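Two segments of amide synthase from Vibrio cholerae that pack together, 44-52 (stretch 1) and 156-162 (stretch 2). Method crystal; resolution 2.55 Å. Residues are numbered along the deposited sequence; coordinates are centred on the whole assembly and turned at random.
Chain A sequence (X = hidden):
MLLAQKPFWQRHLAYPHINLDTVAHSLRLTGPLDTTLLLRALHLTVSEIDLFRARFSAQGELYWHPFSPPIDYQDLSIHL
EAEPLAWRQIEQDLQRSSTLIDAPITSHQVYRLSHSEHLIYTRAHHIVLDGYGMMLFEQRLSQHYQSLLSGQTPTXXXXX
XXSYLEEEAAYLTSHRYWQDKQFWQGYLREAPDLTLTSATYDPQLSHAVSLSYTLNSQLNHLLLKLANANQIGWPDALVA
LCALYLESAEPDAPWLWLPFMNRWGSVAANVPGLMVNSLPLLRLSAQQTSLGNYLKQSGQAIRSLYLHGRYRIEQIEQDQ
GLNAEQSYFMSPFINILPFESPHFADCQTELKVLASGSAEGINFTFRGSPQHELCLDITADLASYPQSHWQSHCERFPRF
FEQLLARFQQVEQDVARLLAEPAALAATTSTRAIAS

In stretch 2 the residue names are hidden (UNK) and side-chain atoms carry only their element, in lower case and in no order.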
ATOM      1  N   LEU A  44      19.152  21.765 -19.753  1.00 24.67           N
ATOM      2  CA  LEU A  44      19.045  21.123 -18.453  1.00 28.99           C
ATOM      3  C   LEU A  44      17.826  20.193 -18.422  1.00 30.99           C
ATOM      4  O   LEU A  44      17.934  19.021 -18.043  1.00 32.33           O
ATOM      5  CB  LEU A  44      18.927  22.174 -17.338  1.00 31.73           C
ATOM      6  CG  LEU A  44      20.206  22.952 -16.979  1.00 35.41           C
ATOM      7  CD1 LEU A  44      19.901  23.933 -15.863  1.00 19.84           C
ATOM      8  CD2 LEU A  44      21.309  21.983 -16.536  1.00 24.45           C
ATOM      9  N   THR A  45      16.668  20.703 -18.831  1.00 24.03           N
ATOM     10  CA  THR A  45      15.474  19.881 -18.804  1.00 25.66           C
ATOM     11  C   THR A  45      15.641  18.550 -19.531  1.00 30.73           C
ATOM     12  O   THR A  45      15.318  17.490 -18.980  1.00 26.00           O
ATOM     13  CB  THR A  45      14.296  20.597 -19.422  1.00 22.64           C
ATOM     14  OG1 THR A  45      14.046  21.796 -18.692  1.00 27.02           O
ATOM     15  CG2 THR A  45      13.072  19.708 -19.365  1.00 25.11           C
ATOM     16  N   VAL A  46      16.141  18.621 -20.763  1.00 25.35           N
ATOM     17  CA  VAL A  46      16.351  17.449 -21.599  1.00 26.14           C
ATOM     18  C   VAL A  46      17.336  16.436 -20.994  1.00 24.60           C
ATOM     19  O   VAL A  46      17.195  15.227 -21.188  1.00 33.41           O
ATOM     20  CB  VAL A  46      16.802  17.899 -23.028  1.00 28.18           C
ATOM     21  CG1 VAL A  46      17.429  16.779 -23.760  1.00 29.46           C
ATOM     22  CG2 VAL A  46      15.594  18.379 -23.828  1.00 23.12           C
ATOM     23  N   SER A  47      18.324  16.909 -20.251  1.00 23.59           N
ATOM     24  CA  SER A  47      19.290  15.995 -19.629  1.00 31.06           C
ATOM     25  C   SER A  47      18.644  15.108 -18.609  1.00 29.24           C
ATOM     26  O   SER A  47      19.046  13.967 -18.427  1.00 32.25           O
ATOM     27  CB  SER A  47      20.402  16.757 -18.938  1.00 22.63           C
ATOM     28  OG  SER A  47      21.194  17.386 -19.926  1.00 50.57           O
ATOM     29  N   GLU A  48      17.632  15.640 -17.942  1.00 32.38           N
ATOM     30  CA  GLU A  48      16.926  14.898 -16.913  1.00 26.81           C
ATOM     31  C   GLU A  48      15.992  13.803 -17.430  1.00 32.08           C
ATOM     32  O   GLU A  48      15.543  12.967 -16.643  1.00 32.85           O
ATOM     33  CB  GLU A  48      16.133  15.868 -16.038  1.00 29.18           C
ATOM     34  CG  GLU A  48      16.984  16.900 -15.283  1.00 26.51           C
ATOM     35  CD  GLU A  48      16.138  17.813 -14.421  1.00 30.74           C
ATOM     36  OE1 GLU A  48      14.970  17.454 -14.145  1.00 26.28           O
ATOM     37  OE2 GLU A  48      16.634  18.879 -14.007  1.00 36.48           O
ATOM     38  N   ILE A  49      15.703  13.795 -18.735  1.00 29.38           N
ATOM     39  CA  ILE A  49      14.780  12.813 -19.299  1.00 25.49           C
ATOM     40  C   ILE A  49      15.507  11.655 -19.939  1.00 23.24           C
ATOM     41  O   ILE A  49      15.854  11.713 -21.108  1.00 30.80           O
ATOM     42  CB  ILE A  49      13.861  13.470 -20.354  1.00 29.68           C
ATOM     43  CG1 ILE A  49      13.271  14.758 -19.788  1.00 28.30           C
ATOM     44  CG2 ILE A  49      12.718  12.522 -20.737  1.00 23.02           C
ATOM     45  CD1 ILE A  49      12.302  15.442 -20.733  1.00 25.93           C
ATOM     46  N   ASP A  50      15.723  10.589 -19.184  1.00 26.83           N
ATOM     47  CA  ASP A  50      16.443   9.437 -19.706  1.00 21.93           C
ATOM     48  C   ASP A  50      15.863   8.817 -20.968  1.00 28.29           C
ATOM     49  O   ASP A  50      16.598   8.412 -21.866  1.00 27.89           O
ATOM     50  CB  ASP A  50      16.541   8.355 -18.645  1.00 22.88           C
ATOM     51  CG  ASP A  50      17.507   8.705 -17.546  1.00 24.47           C
ATOM     52  OD1 ASP A  50      18.486   9.413 -17.834  1.00 32.13           O
ATOM     53  OD2 ASP A  50      17.302   8.253 -16.397  1.00 29.54           O
ATOM     54  N   LEU A  51      14.544   8.729 -21.039  1.00 24.30           N
ATOM     55  CA  LEU A  51      13.924   8.108 -22.196  1.00 29.07           C
ATOM     56  C   LEU A  51      14.218   8.855 -23.513  1.00 31.42           C
ATOM     57  O   LEU A  51      14.220   8.243 -24.575  1.00 35.28           O
ATOM     58  CB  LEU A  51      12.414   7.950 -21.960  1.00 23.46           C
ATOM     59  CG  LEU A  51      11.753   6.797 -22.713  1.00 36.87           C
ATOM     60  CD1 LEU A  51      12.490   5.482 -22.430  1.00 32.65           C
ATOM     61  CD2 LEU A  51      10.295   6.699 -22.298  1.00 33.50           C
ATOM     62  N   PHE A  52      14.466  10.159 -23.469  1.00 23.09           N
ATOM     63  CA  PHE A  52      14.788  10.854 -24.710  1.00 23.87           C
ATOM     64  C   PHE A  52      16.115  10.334 -25.296  1.00 24.20           C
ATOM     65  O   PHE A  52      16.503  10.738 -26.387  1.00 23.47           O
ATOM     66  CB  PHE A  52      14.920  12.366 -24.500  1.00 21.43           C
ATOM     67  CG  PHE A  52      13.622  13.087 -24.371  1.00 20.31           C
ATOM     68  CD1 PHE A  52      13.604  14.474 -24.277  1.00 22.12           C
ATOM     69  CD2 PHE A  52      12.422  12.393 -24.290  1.00 23.27           C
ATOM     70  CE1 PHE A  52      12.416  15.161 -24.093  1.00 19.51           C
ATOM     71  CE2 PHE A  52      11.221  13.072 -24.104  1.00 19.96           C
ATOM     72  CZ  PHE A  52      11.220  14.461 -24.002  1.00 20.47           C
ATOM     73  N   UNK A 156      14.414  19.587  -7.367  1.00 30.93           N
ATOM     74  CA  UNK A 156      14.803  18.269  -7.808  1.00 29.60           C
ATOM     75  C   UNK A 156      14.498  17.951  -9.264  1.00 34.24           C
ATOM     76  O   UNK A 156      13.512  18.416  -9.851  1.00 41.30           O
ATOM     77  c   UNK A 156      14.181  17.228  -6.908  1.00 26.64           C
ATOM     78  N   UNK A 157      15.384  17.134  -9.814  1.00 28.86           N
ATOM     79  CA  UNK A 157      15.341  16.651 -11.177  1.00 30.87           C
ATOM     80  C   UNK A 157      14.382  15.457 -11.304  1.00 33.03           C
ATOM     81  O   UNK A 157      13.976  14.865 -10.307  1.00 38.40           O
ATOM     82  c   UNK A 157      16.732  16.214 -11.575  1.00 12.99           C
ATOM     83  N   UNK A 158      14.031  15.112 -12.535  1.00 28.40           N
ATOM     84  CA  UNK A 158      13.166  13.970 -12.784  1.00 29.69           C
ATOM     85  C   UNK A 158      13.926  12.750 -12.262  1.00 28.92           C
ATOM     86  O   UNK A 158      15.153  12.719 -12.326  1.00 35.69           O
ATOM     87  c   UNK A 158      11.682  16.534 -16.648  1.00 28.60           C
ATOM     88  c   UNK A 158      10.426  16.825 -16.107  1.00 27.22           C
ATOM     89  c   UNK A 158      12.497  15.572 -16.043  1.00 26.25           C
ATOM     90  c   UNK A 158      10.826  15.189 -14.361  1.00 19.25           C
ATOM     91  c   UNK A 158       9.998  16.146 -14.957  1.00 21.12           C
ATOM     92  c   UNK A 158      12.937  13.814 -14.290  1.00 19.93           C
ATOM     93  c   UNK A 158      12.078  14.891 -14.896  1.00 27.16           C
ATOM     94  N   UNK A 159      13.216  11.756 -11.744  1.00 23.59           N
ATOM     95  CA  UNK A 159      13.868  10.546 -11.256  1.00 27.66           C
ATOM     96  C   UNK A 159      14.305   9.775 -12.507  1.00 30.36           C
ATOM     97  O   UNK A 159      13.731   9.950 -13.569  1.00 27.45           O
ATOM     98  c   UNK A 159      12.184  10.408  -9.299  1.00 38.10           C
ATOM     99  n   UNK A 159      10.823  10.585  -6.600  1.00 55.49           N
ATOM    100  c   UNK A 159      12.249  10.996  -6.849  1.00 59.48           C
ATOM    101  c   UNK A 159      12.876   9.696 -10.465  1.00 34.42           C
ATOM    102  c   UNK A 159      12.949  10.260  -7.998  1.00 38.18           C
ATOM    103  N   UNK A 160      15.333   8.920 -12.399  1.00 32.66           N
ATOM    104  CA  UNK A 160      15.755   8.172 -13.590  1.00 32.33           C
ATOM    105  C   UNK A 160      14.672   7.250 -14.097  1.00 29.94           C
ATOM    106  O   UNK A 160      13.847   6.784 -13.318  1.00 31.42           O
ATOM    107  c   UNK A 160      16.894   7.414 -11.618  1.00 29.34           C
ATOM    108  c   UNK A 160      16.290   8.737 -11.293  1.00 23.23           C
ATOM    109  c   UNK A 160      16.995   7.398 -13.114  1.00 35.34           C
ATOM    110  N   UNK A 161      14.673   6.992 -15.403  1.00 31.62           N
ATOM    111  CA  UNK A 161      13.664   6.122 -16.000  1.00 32.94           C
ATOM    112  C   UNK A 161      13.768   4.740 -15.372  1.00 33.11           C
ATOM    113  O   UNK A 161      12.767   4.044 -15.227  1.00 35.68           O
ATOM    114  c   UNK A 161      13.050   4.021 -18.887  1.00 27.39           C
ATOM    115  o   UNK A 161       9.789   3.170 -20.299  1.00 25.68           O
ATOM    116  c   UNK A 161      10.466   4.992 -18.933  1.00 21.81           C
ATOM    117  c   UNK A 161      11.448   5.687 -18.276  1.00 23.47           C
ATOM    118  c   UNK A 161      10.773   3.811 -19.583  1.00 24.61           C
ATOM    119  c   UNK A 161      13.857   6.018 -17.523  1.00 33.81           C
ATOM    120  c   UNK A 161      12.763   5.221 -18.238  1.00 30.86           C
ATOM    121  c   UNK A 161      12.059   3.314 -19.563  1.00 20.60           C
ATOM    122  N   UNK A 162      14.989   4.359 -15.002  1.00 34.54           N
ATOM    123  CA  UNK A 162      15.263   3.070 -14.378  1.00 35.22           C
ATOM    124  C   UNK A 162      14.453   2.868 -13.094  1.00 33.61           C
ATOM    125  O   UNK A 162      14.091   1.739 -12.745  1.00 32.77           O
ATOM    126  c   UNK A 162      17.178   1.622 -13.418  1.00 36.46           C
ATOM    127  c   UNK A 162      16.872   0.419 -14.295  1.00 40.42           C
ATOM    128  c   UNK A 162      16.759   2.949 -14.065  1.00 37.19           C
ATOM    129  o   UNK A 162      16.929   0.504 -15.522  1.00 45.94           O
ATOM    130  n   UNK A 162      16.564  -0.711 -13.668  1.00 42.00           N
TER
HETATM  131  O   HOH W   1      17.566   5.474 -15.952  1.00 28.45           O

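Position 156 carries a single side-chain carbon, which points away from stretch 1 and makes no contact with it. One carbon beyond the backbone defines alanine, so this is Ala156.

Position 157 also has one side-chain carbon, but here the CA-to-CB bond points toward stretch 1. The carbon lies 3.3 Å from CD of Glu48, and the CA of 157 sits 3.1 Å from Glu48 OE1, so the carboxylate rests closely against this small residue. It is Ala157.

At position 158 seven carbons are present, one leading into a six-membered ring with no heteroatom. The ring packs against Thr45, Glu48 and Ile49. An aromatic ring made of carbon alone identifies Phe158. Its CD1 packs 3.9 Å from Ile49 CG1, while Thr45 CG2 approaches the ring edge, 4.4 Å from CE1. The backbone takes part as well: Phe158 N donates a hydrogen bond to Glu48 OE1 (3.0 Å, 151°).

Position 159 holds four carbons in a row ending in a nitrogen. The CA-to-CB bond points away from stretch 1, and the side chain makes no contact with it. This unbranched amine is Lys159, exposed to solvent.

Three side-chain carbons at position 160 close a ring onto the backbone nitrogen, which only proline does. Pro160 has no amide hydrogen to donate; its CB lies 3.4 Å from Asp50 OD2, and its CA 3.2 Å from the same oxygen.

Position 161 again shows one carbon followed by a six-carbon ring, now bearing an oxygen. The ring lies beside Leu51, and the terminal oxygen marks it as a phenol: Tyr161. Leu51 CD1 stands over one face, 3.7 Å from the ring centroid and 15° off the normal, a CH-pi contact in which CE2 of Tyr161 is 3.6 Å from that methyl.

Position 162 has three carbons, the third carrying one oxygen and one nitrogen, a primary amide that leads away from stretch 1. It is Gln162, whose side chain makes no contact with stretch 1.

The contact therefore works through two similar anchors. Glu48 and Asp50 each offer a carboxylate oxygen to a backbone amide, that of Tyr161 bonding to Asp50 OD2 (3.1 Å, 155°). A water extends the second anchor, donating to Asp50 OD2 (2.8 Å from its O) and accepting from Gln162 N (3.0 Å). Beside these polar links, the two aromatic rings pack against Ile49 and Leu51, so hydrogen bonding and apolar packing together hold the segments.

Stretch 2, residues 156-162: AAFKPYQ
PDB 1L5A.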